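Local coordinates for aldehyde dehydrogenase (Burkholderia vietnamiensis, PDB 5KF0), which probably oxidises aldehydes to the corresponding carboxylic acids with a nicotinamide dinucleotide cofactor, and binds NADPH in a Rossmann-like domain, at residues 166-170 and 447-451; 119-123 and 466-470; 88-92 and 106-111; 73-77 and 173-179. One frame throughout, in Å; residues are numbered along the deposited sequence. Where two conformers were deposited one is given.

Interaction 1: 166-170 and 447-451; sequences NLAAH and FRVDN. With NDP (NADPH dihydro-nicotinamide-adenine-dinucleotide phosphate), chain E; ACT (acetate ion), chain H.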
loop_
_atom_site.group_PDB
_atom_site.type_symbol
_atom_site.label_atom_id
_atom_site.label_comp_id
_atom_site.label_asym_id
_atom_site.label_seq_id
_atom_site.Cartn_x
_atom_site.Cartn_y
_atom_site.Cartn_z
ATOM N N ASN A 166 -9.577 -2.764 -27.565
ATOM C CA ASN A 166 -8.943 -2.838 -26.256
ATOM C C ASN A 166 -8.201 -1.557 -25.888
ATOM O O ASN A 166 -8.151 -1.200 -24.703
ATOM C CB ASN A 166 -7.992 -4.023 -26.180
ATOM C CG ASN A 166 -7.672 -4.386 -24.732
ATOM O OD1 ASN A 166 -8.561 -4.383 -23.868
ATOM N ND2 ASN A 166 -6.425 -4.667 -24.462
ATOM N N LEU A 167 -7.612 -0.858 -26.865
ATOM C CA LEU A 167 -6.915 0.376 -26.511
ATOM C C LEU A 167 -7.892 1.507 -26.203
ATOM O O LEU A 167 -7.589 2.379 -25.382
ATOM C CB LEU A 167 -5.928 0.757 -27.608
ATOM C CG LEU A 167 -4.809 -0.286 -27.705
ATOM C CD1 LEU A 167 -3.959 -0.017 -28.959
ATOM C CD2 LEU A 167 -3.932 -0.317 -26.425
ATOM N N ALA A 168 -9.074 1.506 -26.813
ATOM C CA ALA A 168 -10.114 2.412 -26.339
ATOM C C ALA A 168 -10.539 2.049 -24.920
ATOM O O ALA A 168 -10.738 2.935 -24.077
ATOM C CB ALA A 168 -11.314 2.377 -27.288
ATOM N N ALA A 169 -10.663 0.748 -24.635
ATOM C CA ALA A 169 -11.078 0.292 -23.307
ATOM C C ALA A 169 -10.107 0.744 -22.229
ATOM O O ALA A 169 -10.530 1.057 -21.107
ATOM C CB ALA A 169 -11.210 -1.234 -23.283
ATOM N N HIS A 170 -8.808 0.788 -22.543
ATOM C CA HIS A 170 -7.831 1.191 -21.538
ATOM C C HIS A 170 -7.913 2.671 -21.197
ATOM O O HIS A 170 -7.247 3.096 -20.248
ATOM C CB HIS A 170 -6.413 0.801 -21.997
ATOM C CG HIS A 170 -6.038 -0.590 -21.587
ATOM N ND1 HIS A 170 -5.775 -0.925 -20.275
ATOM C CD2 HIS A 170 -5.946 -1.744 -22.297
ATOM C CE1 HIS A 170 -5.520 -2.221 -20.195
ATOM N NE2 HIS A 170 -5.615 -2.740 -21.408
ATOM N N PHE A 447 3.875 -9.731 -24.992
ATOM C CA PHE A 447 2.893 -10.121 -23.985
ATOM C C PHE A 447 2.402 -8.912 -23.190
ATOM O O PHE A 447 3.203 -8.084 -22.738
ATOM C CB PHE A 447 3.486 -11.152 -23.016
ATOM C CG PHE A 447 2.572 -11.484 -21.872
ATOM C CD1 PHE A 447 1.557 -12.416 -22.043
ATOM C CD2 PHE A 447 2.690 -10.844 -20.649
ATOM C CE1 PHE A 447 0.684 -12.708 -20.997
ATOM C CE2 PHE A 447 1.816 -11.134 -19.611
ATOM C CZ PHE A 447 0.823 -12.070 -19.790
ATOM N N ARG A 448 1.082 -8.839 -22.998
ATOM C CA ARG A 448 0.446 -7.886 -22.096
ATOM C C ARG A 448 -0.781 -8.541 -21.474
ATOM O O ARG A 448 -1.539 -9.231 -22.159
ATOM C CB ARG A 448 0.018 -6.610 -22.829
ATOM C CG ARG A 448 -0.693 -5.590 -21.912
ATOM C CD ARG A 448 -1.134 -4.367 -22.705
ATOM N NE ARG A 448 -1.685 -3.338 -21.830
ATOM C CZ ARG A 448 -2.142 -2.165 -22.254
ATOM N NH1 ARG A 448 -2.168 -1.886 -23.558
ATOM N NH2 ARG A 448 -2.569 -1.271 -21.374
ATOM N N VAL A 449 -0.958 -8.339 -20.176
ATOM C CA VAL A 449 -2.199 -8.683 -19.490
ATOM C C VAL A 449 -2.771 -7.388 -18.926
ATOM O O VAL A 449 -2.022 -6.489 -18.525
ATOM C CB VAL A 449 -1.967 -9.778 -18.418
ATOM C CG1 VAL A 449 -0.908 -9.369 -17.409
ATOM C CG2 VAL A 449 -3.268 -10.187 -17.733
ATOM N N ASP A 450 -4.100 -7.254 -18.948
ATOM C CA ASP A 450 -4.643 -5.900 -18.957
ATOM C C ASP A 450 -4.621 -5.198 -17.610
ATOM O O ASP A 450 -4.866 -3.987 -17.573
ATOM C CB ASP A 450 -6.052 -5.927 -19.545
ATOM C CG ASP A 450 -6.025 -6.270 -21.019
ATOM O OD1 ASP A 450 -5.452 -5.474 -21.789
ATOM O OD2 ASP A 450 -6.545 -7.334 -21.403
ATOM N N ASN A 451 -4.307 -5.888 -16.509
ATOM C CA ASN A 451 -4.143 -5.177 -15.249
ATOM C C ASN A 451 -2.731 -4.645 -15.037
ATOM O O ASN A 451 -2.538 -3.799 -14.159
ATOM C CB ASN A 451 -4.517 -6.077 -14.059
ATOM C CG ASN A 451 -3.619 -7.289 -13.943
ATOM O OD1 ASN A 451 -3.128 -7.807 -14.945
ATOM N ND2 ASN A 451 -3.414 -7.765 -12.713
HETATM P PA NDP E . -1.488 7.274 -35.741
HETATM O O1A NDP E . -0.520 8.071 -34.932
HETATM O O2A NDP E . -1.301 7.470 -37.246
HETATM O O5B NDP E . -2.998 7.600 -35.365
HETATM C C5B NDP E . -3.420 7.323 -34.007
HETATM C C4B NDP E . -4.607 8.191 -33.683
HETATM O O4B NDP E . -4.188 9.573 -33.612
HETATM C C3B NDP E . -5.741 8.150 -34.715
HETATM O O3B NDP E . -7.003 8.295 -34.068
HETATM C C2B NDP E . -5.442 9.392 -35.554
HETATM O O2B NDP E . -6.583 9.942 -36.244
HETATM C C1B NDP E . -5.032 10.342 -34.443
HETATM N N9A NDP E . -4.301 11.519 -34.893
HETATM C C8A NDP E . -3.229 11.589 -35.743
HETATM N N7A NDP E . -2.755 12.803 -35.902
HETATM C C5A NDP E . -3.576 13.584 -35.104
HETATM C C6A NDP E . -3.597 14.965 -34.823
HETATM N N6A NDP E . -2.753 15.851 -35.366
HETATM N N1A NDP E . -4.539 15.415 -33.964
HETATM C C2A NDP E . -5.401 14.544 -33.435
HETATM N N3A NDP E . -5.484 13.225 -33.629
HETATM C C4A NDP E . -4.537 12.807 -34.479
HETATM O O3 NDP E . -1.323 5.737 -35.373
HETATM P PN NDP E . -1.975 4.408 -35.956
HETATM O O1N NDP E . -3.455 4.496 -35.871
HETATM O O2N NDP E . -1.398 4.198 -37.333
HETATM O O5D NDP E . -1.484 3.262 -34.976
HETATM C C5D NDP E . -0.177 2.664 -35.001
HETATM C C4D NDP E . 0.692 3.345 -33.973
HETATM O O4D NDP E . 0.091 3.222 -32.656
HETATM C C3D NDP E . 2.086 2.721 -33.876
HETATM O O3D NDP E . 3.118 3.694 -33.756
HETATM C C2D NDP E . 1.962 1.848 -32.628
HETATM O O2D NDP E . 3.177 1.504 -31.972
HETATM C C1D NDP E . 1.059 2.713 -31.759
HETATM N N1N NDP E . 0.447 1.863 -30.744
HETATM C C2N NDP E . 0.695 2.052 -29.405
HETATM C C3N NDP E . 0.276 1.189 -28.459
HETATM C C7N NDP E . 0.471 1.442 -27.006
HETATM O O7N NDP E . -0.395 1.026 -26.223
HETATM N N7N NDP E . 1.589 2.037 -26.595
HETATM C C4N NDP E . -0.379 -0.086 -28.856
HETATM C C5N NDP E . -0.881 -0.019 -30.258
HETATM C C6N NDP E . -0.412 0.870 -31.114
HETATM P P2B NDP E . -7.012 9.408 -37.735
HETATM O O1X NDP E . -6.184 8.220 -38.052
HETATM O O2X NDP E . -8.491 9.191 -37.601
HETATM O O3X NDP E . -6.760 10.558 -38.687
HETATM C C ACT H . -1.405 -4.677 -26.272
HETATM O O ACT H . -1.557 -5.930 -26.369
HETATM O OXT ACT H . -2.345 -4.021 -25.769
HETATM C CH3 ACT H . -0.163 -3.974 -26.720
#
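Beside the nicotinamide end of the NADPH pocket of this aldehyde dehydrogenase, helix 164-178 meets the loop between strands 438-441 and 461-462 through a His-carboxylate hydrogen bond and an arginine stacked on the same histidine. His170 NE2 donates to Asp450 OD1 at 2.8 Å, nearly straight and close to the ring plane, arriving on the anti side of the carboxylate. Asn166 ND2, one helical turn earlier, reaches Asp450 OD1 from the syn side at 3.0 Å, with an N-H...O angle of 173°. Both donors lie about 30° out of the carboxylate plane, on the same face of it, so OD1 is gripped twice. Arg112 of helix 103-123 forms a salt bridge with Asp450 OD2, and Thr116 holds Asn166 OD1, which fixes the amide rotation. The guanidinium of Arg448 lies flat on one face of the His170 ring, centres 3.8 Å apart and planes 17° from parallel, with NH2 above the ring centre. A fully extended chain, with CG trans to the backbone N, carries it there from the loop. Arg448 NH1 also donates to OXT of an acetate ion, probably from the crystallisation liquor, at 3.1 Å. Leu167 joins protein and cofactor: CD2 packs against Arg448 NH1 at the guanidinium edge, 3.7 Å away, while the other methyl, CD1, comes within 3.3 Å of C5N on the NADPH nicotinamide ring.

Interaction 2: 119-123 and 466-470; sequences VASEE and GIRYA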
loop_
_atom_site.group_PDB
_atom_site.type_symbol
_atom_site.label_atom_id
_atom_site.label_comp_id
_atom_site.label_asym_id
_atom_site.label_seq_id
_atom_site.Cartn_x
_atom_site.Cartn_y
_atom_site.Cartn_z
ATOM N N VAL A 119 -11.493 -5.660 -15.052
ATOM C CA VAL A 119 -10.531 -5.098 -14.098
ATOM C C VAL A 119 -11.014 -3.737 -13.607
ATOM O O VAL A 119 -10.923 -3.417 -12.411
ATOM C CB VAL A 119 -9.123 -4.987 -14.714
ATOM C CG1 VAL A 119 -8.156 -4.313 -13.740
ATOM C CG2 VAL A 119 -8.586 -6.339 -15.120
ATOM N N ALA A 120 -11.519 -2.909 -14.524
ATOM C CA ALA A 120 -12.023 -1.599 -14.127
ATOM C C ALA A 120 -13.204 -1.724 -13.168
ATOM O O ALA A 120 -13.318 -0.936 -12.221
ATOM C CB ALA A 120 -12.416 -0.785 -15.357
ATOM N N SER A 121 -14.108 -2.684 -13.408
ATOM C CA SER A 121 -15.224 -2.895 -12.487
ATOM C C SER A 121 -14.726 -3.189 -11.074
ATOM O O SER A 121 -15.266 -2.660 -10.097
ATOM C CB SER A 121 -16.109 -4.039 -12.991
ATOM O OG SER A 121 -16.994 -4.469 -11.966
ATOM N N GLU A 122 -13.691 -4.024 -10.954
ATOM C CA GLU A 122 -13.101 -4.319 -9.651
ATOM C C GLU A 122 -12.453 -3.086 -9.030
ATOM O O GLU A 122 -12.639 -2.814 -7.835
ATOM C CB GLU A 122 -12.070 -5.447 -9.790
ATOM C CG GLU A 122 -12.647 -6.759 -10.300
ATOM C CD GLU A 122 -11.552 -7.735 -10.713
ATOM O OE1 GLU A 122 -10.360 -7.387 -10.554
ATOM O OE2 GLU A 122 -11.876 -8.837 -11.198
ATOM N N GLU A 123 -11.675 -2.333 -9.817
ATOM C CA GLU A 123 -10.949 -1.200 -9.256
ATOM C C GLU A 123 -11.877 -0.047 -8.908
ATOM O O GLU A 123 -11.535 0.768 -8.043
ATOM C CB GLU A 123 -9.853 -0.724 -10.217
ATOM C CG GLU A 123 -8.742 -1.757 -10.455
ATOM C CD GLU A 123 -7.853 -1.976 -9.234
ATOM O OE1 GLU A 123 -7.900 -1.153 -8.291
ATOM O OE2 GLU A 123 -7.104 -2.975 -9.219
ATOM N N GLY A 466 -3.003 0.344 -18.025
ATOM C CA GLY A 466 -3.338 -0.627 -16.995
ATOM C C GLY A 466 -4.227 0.081 -15.989
ATOM O O GLY A 466 -3.935 1.218 -15.624
ATOM N N ILE A 467 -5.319 -0.555 -15.558
ATOM C CA ILE A 467 -6.438 0.192 -14.975
ATOM C C ILE A 467 -5.997 1.045 -13.786
ATOM O O ILE A 467 -6.335 2.232 -13.704
ATOM C CB ILE A 467 -7.573 -0.757 -14.571
ATOM C CG1 ILE A 467 -8.175 -1.443 -15.804
ATOM C CG2 ILE A 467 -8.628 0.026 -13.765
ATOM C CD1 ILE A 467 -8.668 -0.482 -16.886
ATOM N N ARG A 468 -5.290 0.448 -12.820
ATOM C CA ARG A 468 -4.864 1.210 -11.642
ATOM C C ARG A 468 -4.093 2.464 -12.024
ATOM O O ARG A 468 -4.250 3.522 -11.398
ATOM C CB ARG A 468 -3.977 0.349 -10.737
ATOM C CG ARG A 468 -4.699 -0.725 -9.967
ATOM C CD ARG A 468 -3.690 -1.616 -9.246
ATOM N NE ARG A 468 -2.701 -0.818 -8.521
ATOM C CZ ARG A 468 -1.589 -1.318 -7.982
ATOM N NH1 ARG A 468 -1.331 -2.616 -8.082
ATOM N NH2 ARG A 468 -0.741 -0.526 -7.349
ATOM N N TYR A 469 -3.229 2.355 -13.033
ATOM C CA TYR A 469 -2.310 3.431 -13.374
ATOM C C TYR A 469 -3.021 4.503 -14.181
ATOM O O TYR A 469 -2.754 5.695 -13.995
ATOM C CB TYR A 469 -1.095 2.808 -14.092
ATOM C CG TYR A 469 -0.715 1.567 -13.314
ATOM C CD1 TYR A 469 -1.083 0.294 -13.751
ATOM C CD2 TYR A 469 -0.086 1.675 -12.078
ATOM C CE1 TYR A 469 -0.808 -0.835 -12.987
ATOM C CE2 TYR A 469 0.186 0.555 -11.316
ATOM C CZ TYR A 469 -0.162 -0.685 -11.773
ATOM O OH TYR A 469 0.115 -1.792 -11.006
ATOM N N ALA A 470 -3.974 4.098 -15.021
ATOM C CA ALA A 470 -4.814 5.069 -15.707
ATOM C C ALA A 470 -5.684 5.852 -14.722
ATOM O O ALA A 470 -5.844 7.069 -14.868
ATOM C CB ALA A 470 -5.664 4.349 -16.751
#
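The Glu123 carboxylate and the Arg468 guanidinium, 36° apart in plane, flank a helix-helix contact between the C-terminal turn of helix 103-123 and the first turn of helix 467-473. Over one face of the guanidinium lies the hydroxyl of Tyr469, 3.3 Å above the plane, and one face of the Tyr469 ring carries Arg468 CB over its centre. Across the contact the carboxylate meets the aliphatic part of the arginine: Glu123 OE2 is 3.4 Å from Arg468 CG, whereas its distance to Arg468 NE is 5.0 Å. The charges are answered by other chains, Glu123 by Arg126 of the third subunit and Arg468 by Glu130 of the second, so this packing adjoins two subunit interfaces. Gly466 is the N-cap of the second helix. Next to it, Ile467 fills the middle and uses all its branches. With CG2 trans to the backbone N, this methyl reaches Glu123 CG and Ala120 CA, 3.8 Å from each. The other branch crosses Val119 obliquely: Ile467 CG1 packs on Val119 CG1 at 3.5 Å, and Ile467 CD1 lies 4.1 Å from Ala120 CB.

Interaction 3: 88-92 and 106-111; sequences FDELA and SRGEVT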
loop_
_atom_site.group_PDB
_atom_site.type_symbol
_atom_site.label_atom_id
_atom_site.label_comp_id
_atom_site.label_asym_id
_atom_site.label_seq_id
_atom_site.Cartn_x
_atom_site.Cartn_y
_atom_site.Cartn_z
ATOM N N PHE A 88 -20.441 -10.699 -28.517
ATOM C CA PHE A 88 -19.051 -11.089 -28.741
ATOM C C PHE A 88 -18.753 -11.283 -30.224
ATOM O O PHE A 88 -17.779 -10.727 -30.752
ATOM C CB PHE A 88 -18.762 -12.368 -27.952
ATOM C CG PHE A 88 -17.323 -12.792 -27.974
ATOM C CD1 PHE A 88 -16.468 -12.434 -26.944
ATOM C CD2 PHE A 88 -16.829 -13.564 -29.015
ATOM C CE1 PHE A 88 -15.138 -12.828 -26.958
ATOM C CE2 PHE A 88 -15.502 -13.968 -29.031
ATOM C CZ PHE A 88 -14.659 -13.596 -28.013
ATOM N N ASP A 89 -19.581 -12.074 -30.913
ATOM C CA ASP A 89 -19.326 -12.353 -32.327
ATOM C C ASP A 89 -19.509 -11.114 -33.191
ATOM O O ASP A 89 -18.798 -10.948 -34.189
ATOM C CB ASP A 89 -20.236 -13.479 -32.811
ATOM C CG ASP A 89 -19.966 -14.795 -32.099
ATOM O OD1 ASP A 89 -18.803 -15.074 -31.782
ATOM O OD2 ASP A 89 -20.926 -15.560 -31.863
ATOM N N GLU A 90 -20.447 -10.238 -32.827
ATOM C CA GLU A 90 -20.624 -8.994 -33.564
ATOM C C GLU A 90 -19.383 -8.118 -33.452
ATOM O O GLU A 90 -18.889 -7.582 -34.456
ATOM C CB GLU A 90 -21.860 -8.260 -33.045
ATOM C CG GLU A 90 -22.047 -6.867 -33.607
ATOM C CD GLU A 90 -23.168 -6.118 -32.909
ATOM O OE1 GLU A 90 -23.831 -6.708 -32.025
ATOM O OE2 GLU A 90 -23.384 -4.935 -33.243
ATOM N N LEU A 91 -18.867 -7.959 -32.228
ATOM C CA LEU A 91 -17.660 -7.164 -32.026
ATOM C C LEU A 91 -16.477 -7.759 -32.775
ATOM O O LEU A 91 -15.695 -7.027 -33.401
ATOM C CB LEU A 91 -17.356 -7.058 -30.530
ATOM C CG LEU A 91 -18.285 -6.083 -29.800
ATOM C CD1 LEU A 91 -18.323 -6.385 -28.307
ATOM C CD2 LEU A 91 -17.850 -4.645 -30.059
ATOM N N ALA A 92 -16.323 -9.088 -32.709
ATOM C CA ALA A 92 -15.204 -9.748 -33.372
ATOM C C ALA A 92 -15.278 -9.576 -34.882
ATOM O O ALA A 92 -14.259 -9.325 -35.535
ATOM C CB ALA A 92 -15.176 -11.233 -33.007
ATOM N N SER A 106 -9.069 -11.384 -33.706
ATOM C CA SER A 106 -10.153 -10.462 -33.382
ATOM C C SER A 106 -10.948 -10.969 -32.190
ATOM O O SER A 106 -11.267 -10.205 -31.276
ATOM C CB SER A 106 -11.072 -10.275 -34.594
ATOM O OG SER A 106 -10.411 -9.606 -35.657
ATOM N N ARG A 107 -11.285 -12.261 -32.185
ATOM C CA ARG A 107 -11.956 -12.836 -31.027
ATOM C C ARG A 107 -11.105 -12.667 -29.774
ATOM O O ARG A 107 -11.622 -12.338 -28.695
ATOM C CB ARG A 107 -12.262 -14.314 -31.294
ATOM C CG ARG A 107 -13.368 -14.513 -32.317
ATOM C CD ARG A 107 -13.453 -15.968 -32.785
ATOM N NE ARG A 107 -14.519 -16.140 -33.770
ATOM C CZ ARG A 107 -14.550 -17.108 -34.684
ATOM N NH1 ARG A 107 -13.560 -17.985 -34.759
ATOM N NH2 ARG A 107 -15.568 -17.192 -35.530
ATOM N N GLY A 108 -9.789 -12.845 -29.910
ATOM C CA GLY A 108 -8.899 -12.643 -28.782
ATOM C C GLY A 108 -8.939 -11.225 -28.247
ATOM O O GLY A 108 -8.850 -11.006 -27.033
ATOM N N GLU A 109 -9.062 -10.236 -29.141
ATOM C CA GLU A 109 -9.119 -8.857 -28.661
ATOM C C GLU A 109 -10.442 -8.559 -27.970
ATOM O O GLU A 109 -10.474 -7.781 -27.008
ATOM C CB GLU A 109 -8.880 -7.858 -29.799
ATOM C CG GLU A 109 -8.896 -6.418 -29.276
ATOM C CD GLU A 109 -8.567 -5.348 -30.294
ATOM O OE1 GLU A 109 -8.041 -5.658 -31.378
ATOM O OE2 GLU A 109 -8.848 -4.168 -29.987
ATOM N N VAL A 110 -11.545 -9.150 -28.441
ATOM C CA VAL A 110 -12.813 -8.953 -27.739
ATOM C C VAL A 110 -12.736 -9.550 -26.336
ATOM O O VAL A 110 -13.251 -8.974 -25.373
ATOM C CB VAL A 110 -13.984 -9.531 -28.560
ATOM C CG1 VAL A 110 -15.317 -9.300 -27.832
ATOM C CG2 VAL A 110 -14.030 -8.879 -29.944
ATOM N N THR A 111 -12.073 -10.699 -26.190
ATOM C CA THR A 111 -11.859 -11.242 -24.849
ATOM C C THR A 111 -11.083 -10.258 -23.983
ATOM O O THR A 111 -11.404 -10.066 -22.803
ATOM C CB THR A 111 -11.131 -12.582 -24.935
ATOM O OG1 THR A 111 -11.943 -13.513 -25.663
ATOM C CG2 THR A 111 -10.835 -13.140 -23.545
HETATM O O HOH W 1 -16.703 -14.628 -33.896
#
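Val110 and Phe88 bury the most surface where helix 88-99 crosses helix 103-123, with Ala92 next. Val110 points at the other helix and splits its two methyls between these partners. Val110 CG1 sits above the CD1-CE1 side of one face of the Phe88 ring, 3.5 Å from Phe88 CD1, while Val110 CB stands over the same face in a CH-pi contact, 4.2 Å from the centroid and 25° off the normal. Val110 CG2 turns to the backbone of the next helical turn, 3.6 Å from Ala92 N, and touches Leu91 CB as well. Phe88 swings its ring across to helix 103-123 because CG is trans to the backbone N (chi1 -174°). The far edge of the ring then meets Thr111 OG1 near its plane, 3.5 Å from Phe88 CE1. Ala92 marks the close approach of the backbones: its CB packs on Arg107 CG at 3.8 Å, and its carbonyl oxygen touches Ser106 CB. At the solvent side, one water accepts from Arg107 NE and donates to Asp89 OD1, bridging charges 4.8 Å apart. The segment axes pass 8.8 Å from each other at 121°. Leu91 and Val110 continue onto Leu165 of helix 164-178, and Leu91 also touches Ile196 of helix 192-202, so the pair packs on the helices beside the cofactor-binding sheet.

Interaction 4: 73-77 and 173-179; sequences RQAVL and APALAAG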
loop_
_atom_site.group_PDB
_atom_site.type_symbol
_atom_site.label_atom_id
_atom_site.label_comp_id
_atom_site.label_asym_id
_atom_site.label_seq_id
_atom_site.Cartn_x
_atom_site.Cartn_y
_atom_site.Cartn_z
ATOM N N ARG A 73 -20.811 3.433 -10.538
ATOM C CA ARG A 73 -19.805 3.354 -11.596
ATOM C C ARG A 73 -19.489 1.904 -11.919
ATOM O O ARG A 73 -19.390 1.523 -13.090
ATOM C CB ARG A 73 -18.529 4.094 -11.184
ATOM C CG ARG A 73 -18.717 5.597 -10.963
ATOM C CD ARG A 73 -17.469 6.203 -10.328
ATOM N NE ARG A 73 -17.675 7.575 -9.873
ATOM C CZ ARG A 73 -16.701 8.340 -9.391
ATOM N NH1 ARG A 73 -15.468 7.860 -9.318
ATOM N NH2 ARG A 73 -16.950 9.580 -8.985
ATOM N N GLN A 74 -19.340 1.077 -10.885
ATOM C CA GLN A 74 -19.140 -0.351 -11.107
ATOM C C GLN A 74 -20.291 -0.962 -11.903
ATOM O O GLN A 74 -20.069 -1.789 -12.798
ATOM C CB GLN A 74 -18.989 -1.063 -9.765
ATOM C CG GLN A 74 -18.687 -2.551 -9.918
ATOM C CD GLN A 74 -18.578 -3.258 -8.581
ATOM O OE1 GLN A 74 -19.522 -3.273 -7.800
ATOM N NE2 GLN A 74 -17.415 -3.840 -8.310
ATOM N N ALA A 75 -21.537 -0.582 -11.581
ATOM C CA ALA A 75 -22.680 -1.162 -12.277
ATOM C C ALA A 75 -22.664 -0.816 -13.759
ATOM O O ALA A 75 -23.054 -1.637 -14.601
ATOM C CB ALA A 75 -23.984 -0.688 -11.632
ATOM N N VAL A 76 -22.242 0.408 -14.097
ATOM C CA VAL A 76 -22.104 0.795 -15.501
ATOM C C VAL A 76 -21.089 -0.105 -16.188
ATOM O O VAL A 76 -21.336 -0.631 -17.280
ATOM C CB VAL A 76 -21.709 2.279 -15.612
ATOM C CG1 VAL A 76 -21.267 2.598 -17.028
ATOM C CG2 VAL A 76 -22.888 3.175 -15.206
ATOM N N LEU A 77 -19.941 -0.317 -15.541
ATOM C CA LEU A 77 -18.908 -1.170 -16.128
ATOM C C LEU A 77 -19.393 -2.609 -16.273
ATOM O O LEU A 77 -19.116 -3.267 -17.287
ATOM C CB LEU A 77 -17.637 -1.099 -15.277
ATOM C CG LEU A 77 -16.966 0.282 -15.366
ATOM C CD1 LEU A 77 -16.036 0.545 -14.169
ATOM C CD2 LEU A 77 -16.210 0.425 -16.683
ATOM N N ALA A 173 -12.648 2.633 -19.820
ATOM C CA ALA A 173 -13.026 1.911 -18.607
ATOM C C ALA A 173 -12.461 2.568 -17.352
ATOM O O ALA A 173 -13.218 2.739 -16.379
ATOM C CB ALA A 173 -12.614 0.439 -18.720
ATOM N N PRO A 174 -11.189 2.968 -17.300
ATOM C CA PRO A 174 -10.708 3.687 -16.101
ATOM C C PRO A 174 -11.360 5.042 -15.925
ATOM O O PRO A 174 -11.570 5.472 -14.780
ATOM C CB PRO A 174 -9.198 3.829 -16.330
ATOM C CG PRO A 174 -8.874 3.098 -17.576
ATOM C CD PRO A 174 -10.115 2.685 -18.274
ATOM N N ALA A 175 -11.696 5.732 -17.019
ATOM C CA ALA A 175 -12.379 7.010 -16.881
ATOM C C ALA A 175 -13.705 6.834 -16.161
ATOM O O ALA A 175 -14.051 7.629 -15.279
ATOM C CB ALA A 175 -12.594 7.648 -18.256
ATOM N N LEU A 176 -14.462 5.789 -16.520
ATOM C CA LEU A 176 -15.732 5.528 -15.839
ATOM C C LEU A 176 -15.506 5.148 -14.381
ATOM O O LEU A 176 -16.233 5.613 -13.486
ATOM C CB LEU A 176 -16.496 4.420 -16.571
ATOM C CG LEU A 176 -16.945 4.789 -17.990
ATOM C CD1 LEU A 176 -17.341 3.537 -18.761
ATOM C CD2 LEU A 176 -18.107 5.768 -17.941
ATOM N N ALA A 177 -14.486 4.317 -14.120
ATOM C CA ALA A 177 -14.160 3.948 -12.747
ATOM C C ALA A 177 -13.786 5.172 -11.927
ATOM O O ALA A 177 -14.158 5.278 -10.748
ATOM C CB ALA A 177 -13.005 2.941 -12.731
ATOM N N ALA A 178 -13.041 6.101 -12.532
ATOM C CA ALA A 178 -12.553 7.281 -11.822
ATOM C C ALA A 178 -13.592 8.384 -11.717
ATOM O O ALA A 178 -13.436 9.277 -10.880
ATOM C CB ALA A 178 -11.312 7.848 -12.516
ATOM N N GLY A 179 -14.629 8.354 -12.548
ATOM C CA GLY A 179 -15.647 9.384 -12.518
ATOM C C GLY A 179 -15.397 10.573 -13.418
ATOM O O GLY A 179 -15.878 11.671 -13.118
HETATM O O HOH W 2 -15.201 4.772 -8.328
#
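Polar contacts between Arg73 and the C-terminal end of helix 164-178 hold one end of this pairing with helix 70-86 in the arginine conformer described; a second was deposited. In this conformer Arg73 NH1 donates to Ala177 O at 3.2 Å, with an N-H...O angle of 156°; the acceptor lies near the guanidinium plane, while the donor is tilted 35° from the carbonyl plane. A water donates to the same oxygen and takes a weak bond from NH1. The positive charge thus sits at the carbonyl end of the helix, where it probably offsets the helix dipole. Flat packing comes next: Gly179 CA lies over the centre of one guanidinium face, 3.4 Å above it. The arginine chain, extended from CG to NE, slants across the end of the helix, and Arg73 CD passes 3.4 Å from Leu176 O. Apolar contacts make up the rest. Leu77 places CD2 against Leu176 CD1 at 3.9 Å and against Ala173 CB, and its other methyl, CD1, on Ala177 CB at 4.1 Å; Val76 CG1 adds a looser touch on Leu176 CD1. Leu77 also reaches Phe117 and Ala120 of helix 103-123. The two segments run nearly antiparallel, at 154° with axes 9.0 Å apart, and helix 164-178 ends here in a Schellman motif: Gly179, with positive phi, is its C-prime residue, and Gly179 N bonds weakly to Leu176 O.

Helix 164-178 ties most of this together: interaction 1 uses its start, beside the nicotinamide of NADPH, and interaction 4 its end, their centres 15 Å apart. Helix 103-123 carries interactions 2 and 3, whose centres are 21 Å apart without touching. The two helices also meet directly: Glu109 of interaction 3 accepts from the backbone N of Asn166 at its OE2, 2.9 Å away, and Ala120 CB packs on Ala173 CB at 3.6 Å between interactions 2 and 4. Gln74 NE2 also bonds to Ser121 O. Interaction 2 adjoins interaction 1 through Gly466, and its Ile467 side chain lies about 13 Å from the cofactor.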